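Local coordinates for aspartokinase (Synechocystis, PDB 3L76), which probably phosphorylates the beta-carboxylate of aspartate with ATP, opening the route to lysine and threonine, and carries ACT domains that bind these two amino acids, at residues 375-386 against 396-404. Numbering follows the deposited sequence. Where two conformers were deposited one is given.
Sequences MFKTLADVGVNI and VSCVIDQRD. With THR (threonine), chain D.
Cys398 lies at the meeting point of helix and strand in this ACT domain: its SG is 3.8 Å from Met375 CE and also touches Ile386 CG2, while the Phe376 ring approaches it obliquely in a sulfur-aromatic contact. Met375, extended throughout with CG anti to the backbone N (chi1 -174°), reaches from the helix to meet Val396 tip to tip. Toward the far end Val384 CG2 packs on Ile400 CG2, and the side chains of Val384 and Asp404 slide past each other in opposite directions, Val384 CB lying against Asp404 OD2 and CB. No direct hydrogen bond joins 375-386 to 396-404; two waters do so instead. One links Asn385 N to Asp404 OD2, the other joins Asn385 O to Asp401 N and the same OD2, so the backbone of Asn385 is held through both its polar atoms. That residue and Ile386 form part of a threonine pocket: threonine N donates to Asn385 OD1 (2.7 Å) and to Ile386 O, and Ile386 N donates to threonine O at 2.9 Å. Asp454 in turn bonds Asn385 ND2 and the ligand. A Schellman motif at Gly383 ends the helix and leads into this site. Strand 395-401 pairs antiparallel with 348-361 and 388-391, while helix 405-415 packs beside helix 371-381.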
loop_
_atom_site.group_PDB
_atom_site.type_symbol
_atom_site.label_atom_id
_atom_site.label_comp_id
_atom_site.label_asym_id
_atom_site.label_seq_id
_atom_site.Cartn_x
_atom_site.Cartn_y
_atom_site.Cartn_z
ATOM N N MET A 375 -27.731 27.510 -1.392
ATOM C CA MET A 375 -27.938 28.863 -0.889
ATOM C C MET A 375 -29.337 29.372 -1.236
ATOM O O MET A 375 -30.101 29.774 -0.356
ATOM C CB MET A 375 -26.900 29.820 -1.444
ATOM C CG MET A 375 -27.000 31.201 -0.835
ATOM S SD MET A 375 -25.912 32.373 -1.648
ATOM C CE MET A 375 -26.102 33.752 -0.535
ATOM N N PHE A 376 -29.670 29.334 -2.520
ATOM C CA PHE A 376 -30.983 29.791 -3.011
ATOM C C PHE A 376 -32.159 29.057 -2.378
ATOM O O PHE A 376 -33.167 29.674 -2.042
ATOM C CB PHE A 376 -31.062 29.695 -4.545
ATOM C CG PHE A 376 -29.904 30.374 -5.264
ATOM C CD1 PHE A 376 -29.168 31.390 -4.643
ATOM C CD2 PHE A 376 -29.551 29.995 -6.550
ATOM C CE1 PHE A 376 -28.107 32.016 -5.305
ATOM C CE2 PHE A 376 -28.491 30.608 -7.227
ATOM C CZ PHE A 376 -27.769 31.616 -6.616
ATOM N N LYS A 377 -32.034 27.745 -2.202
ATOM C CA LYS A 377 -33.091 26.962 -1.556
ATOM C C LYS A 377 -33.281 27.383 -0.095
ATOM O O LYS A 377 -34.404 27.567 0.366
ATOM C CB LYS A 377 -32.782 25.465 -1.631
ATOM C CG LYS A 377 -33.772 24.577 -0.878
ATOM C CD LYS A 377 -33.189 23.181 -0.595
ATOM C CE LYS A 377 -34.068 22.367 0.362
ATOM N NZ LYS A 377 -35.432 22.109 -0.188
ATOM N N THR A 378 -32.174 27.540 0.628
ATOM C CA THR A 378 -32.222 27.957 2.022
ATOM C C THR A 378 -32.984 29.262 2.195
ATOM O O THR A 378 -33.837 29.365 3.069
ATOM C CB THR A 378 -30.816 28.115 2.607
ATOM O OG1 THR A 378 -30.087 26.907 2.397
ATOM C CG2 THR A 378 -30.890 28.388 4.094
ATOM N N LEU A 379 -32.665 30.255 1.371
ATOM C CA LEU A 379 -33.382 31.530 1.382
ATOM C C LEU A 379 -34.844 31.363 0.978
ATOM O O LEU A 379 -35.754 31.897 1.623
ATOM C CB LEU A 379 -32.694 32.550 0.475
ATOM C CG LEU A 379 -31.256 32.884 0.893
ATOM C CD1 LEU A 379 -30.638 33.867 -0.039
ATOM C CD2 LEU A 379 -31.213 33.411 2.302
ATOM N N ALA A 380 -35.073 30.609 -0.088
ATOM C CA ALA A 380 -36.447 30.344 -0.519
ATOM C C ALA A 380 -37.259 29.663 0.569
ATOM O O ALA A 380 -38.419 30.002 0.788
ATOM C CB ALA A 380 -36.470 29.513 -1.784
ATOM N N ASP A 381 -36.659 28.696 1.252
ATOM C CA ASP A 381 -37.397 27.939 2.259
ATOM C C ASP A 381 -37.777 28.831 3.420
ATOM O O ASP A 381 -38.735 28.552 4.136
ATOM C CB ASP A 381 -36.601 26.736 2.759
ATOM C CG ASP A 381 -36.509 25.634 1.731
ATOM O OD1 ASP A 381 -37.425 25.534 0.885
ATOM O OD2 ASP A 381 -35.521 24.875 1.774
ATOM N N VAL A 382 -37.042 29.924 3.599
ATOM C CA VAL A 382 -37.349 30.823 4.699
ATOM C C VAL A 382 -38.088 32.089 4.197
ATOM O O VAL A 382 -38.253 33.080 4.913
ATOM C CB VAL A 382 -36.078 31.094 5.570
ATOM C CG1 VAL A 382 -35.280 32.267 5.052
ATOM C CG2 VAL A 382 -36.450 31.273 7.025
ATOM N N GLY A 383 -38.556 32.015 2.954
ATOM C CA GLY A 383 -39.387 33.042 2.369
ATOM C C GLY A 383 -38.709 34.317 1.877
ATOM O O GLY A 383 -39.388 35.291 1.604
ATOM N N VAL A 384 -37.388 34.350 1.756
ATOM C CA VAL A 384 -36.761 35.599 1.325
ATOM C C VAL A 384 -36.437 35.611 -0.166
ATOM O O VAL A 384 -35.828 34.679 -0.686
ATOM C CB VAL A 384 -35.546 36.052 2.213
ATOM C CG1 VAL A 384 -35.472 35.247 3.499
ATOM C CG2 VAL A 384 -34.248 36.006 1.464
ATOM N N ASN A 385 -36.892 36.669 -0.836
ATOM C CA ASN A 385 -36.711 36.829 -2.265
ATOM C C ASN A 385 -35.319 37.356 -2.588
ATOM O O ASN A 385 -34.825 38.264 -1.923
ATOM C CB ASN A 385 -37.770 37.790 -2.833
ATOM C CG ASN A 385 -37.651 37.958 -4.339
ATOM O OD1 ASN A 385 -37.966 37.045 -5.097
ATOM N ND2 ASN A 385 -37.169 39.119 -4.775
ATOM N N ILE A 386 -34.703 36.799 -3.627
ATOM C CA ILE A 386 -33.395 37.247 -4.082
ATOM C C ILE A 386 -33.552 38.303 -5.181
ATOM O O ILE A 386 -34.138 38.038 -6.220
ATOM C CB ILE A 386 -32.569 36.069 -4.631
ATOM C CG1 ILE A 386 -32.529 34.929 -3.610
ATOM C CG2 ILE A 386 -31.168 36.553 -5.055
ATOM C CD1 ILE A 386 -31.942 33.645 -4.132
ATOM N N VAL A 396 -20.609 33.473 -3.513
ATOM C CA VAL A 396 -21.852 33.907 -4.150
ATOM C C VAL A 396 -22.552 34.972 -3.284
ATOM O O VAL A 396 -22.873 34.740 -2.116
ATOM C CB VAL A 396 -22.773 32.727 -4.588
ATOM C CG1 VAL A 396 -22.537 31.518 -3.745
ATOM C CG2 VAL A 396 -24.245 33.141 -4.577
ATOM N N SER A 397 -22.726 36.161 -3.863
ATOM C CA SER A 397 -23.367 37.285 -3.175
ATOM C C SER A 397 -24.794 37.503 -3.661
ATOM O O SER A 397 -25.094 37.339 -4.846
ATOM C CB SER A 397 -22.564 38.573 -3.323
ATOM O OG SER A 397 -21.205 38.410 -2.944
ATOM N N CYS A 398 -25.670 37.841 -2.722
ATOM C CA CYS A 398 -27.068 38.102 -3.011
ATOM C C CYS A 398 -27.479 39.431 -2.399
ATOM O O CYS A 398 -27.044 39.787 -1.300
ATOM C CB CYS A 398 -27.955 36.997 -2.447
ATOM S SG CYS A 398 -27.927 35.454 -3.355
ATOM N N VAL A 399 -28.309 40.183 -3.111
ATOM C CA VAL A 399 -28.849 41.395 -2.517
ATOM C C VAL A 399 -30.268 41.087 -2.118
ATOM O O VAL A 399 -31.003 40.467 -2.885
ATOM C CB VAL A 399 -28.773 42.597 -3.473
ATOM C CG1 VAL A 399 -29.374 43.820 -2.830
ATOM C CG2 VAL A 399 -27.333 42.857 -3.857
ATOM N N ILE A 400 -30.636 41.469 -0.899
ATOM C CA ILE A 400 -31.977 41.179 -0.385
ATOM C C ILE A 400 -32.590 42.379 0.336
ATOM O O ILE A 400 -31.905 43.336 0.706
ATOM C CB ILE A 400 -31.982 39.989 0.609
ATOM C CG1 ILE A 400 -31.017 40.251 1.758
ATOM C CG2 ILE A 400 -31.621 38.671 -0.079
ATOM C CD1 ILE A 400 -31.341 39.436 2.983
ATOM N N ASP A 401 -33.896 42.331 0.533
ATOM C CA ASP A 401 -34.530 43.326 1.367
ATOM C C ASP A 401 -33.915 43.282 2.766
ATOM O O ASP A 401 -33.907 42.233 3.420
ATOM C CB ASP A 401 -36.030 43.073 1.469
ATOM C CG ASP A 401 -36.803 44.283 2.001
ATOM O OD1 ASP A 401 -36.452 44.814 3.080
ATOM O OD2 ASP A 401 -37.781 44.689 1.340
ATOM N N GLN A 402 -33.425 44.432 3.224
ATOM C CA GLN A 402 -32.836 44.560 4.554
ATOM C C GLN A 402 -33.683 43.906 5.638
ATOM O O GLN A 402 -33.155 43.349 6.594
ATOM C CB GLN A 402 -32.614 46.031 4.906
ATOM C CG GLN A 402 -32.405 46.291 6.394
ATOM C CD GLN A 402 -31.273 45.469 6.976
ATOM O OE1 GLN A 402 -30.360 45.052 6.260
ATOM N NE2 GLN A 402 -31.327 45.223 8.279
ATOM N N ARG A 403 -35.000 43.969 5.499
ATOM C CA ARG A 403 -35.868 43.378 6.517
ATOM C C ARG A 403 -35.771 41.849 6.600
ATOM O O ARG A 403 -36.184 41.256 7.586
ATOM C CB ARG A 403 -37.319 43.797 6.293
ATOM C CG ARG A 403 -37.608 45.232 6.660
ATOM C CD ARG A 403 -38.984 45.636 6.167
ATOM N NE ARG A 403 -39.072 45.500 4.724
ATOM C CZ ARG A 403 -40.123 45.864 4.011
ATOM N NH1 ARG A 403 -41.172 46.394 4.617
ATOM N NH2 ARG A 403 -40.111 45.698 2.696
ATOM N N ASP A 404 -35.245 41.217 5.554
ATOM C CA ASP A 404 -35.198 39.762 5.471
ATOM C C ASP A 404 -33.872 39.246 6.048
ATOM O O ASP A 404 -33.678 38.045 6.216
ATOM C CB ASP A 404 -35.344 39.290 4.003
ATOM C CG ASP A 404 -36.762 39.405 3.474
ATOM O OD1 ASP A 404 -37.722 39.400 4.280
ATOM O OD2 ASP A 404 -36.908 39.497 2.232
HETATM N N THR D . -36.374 36.389 -7.180
HETATM C CA THR D . -36.173 35.013 -7.630
HETATM C C THR D . -35.845 34.128 -6.439
HETATM O O THR D . -35.618 34.633 -5.324
HETATM C CB THR D . -35.040 34.891 -8.657
HETATM O OG1 THR D . -33.810 35.341 -8.067
HETATM C CG2 THR D . -35.360 35.711 -9.923
HETATM O OXT THR D . -35.813 32.899 -6.589
HETATM O O HOH W 1 -38.756 38.405 0.698
HETATM O O HOH W 2 -35.622 40.122 0.141
#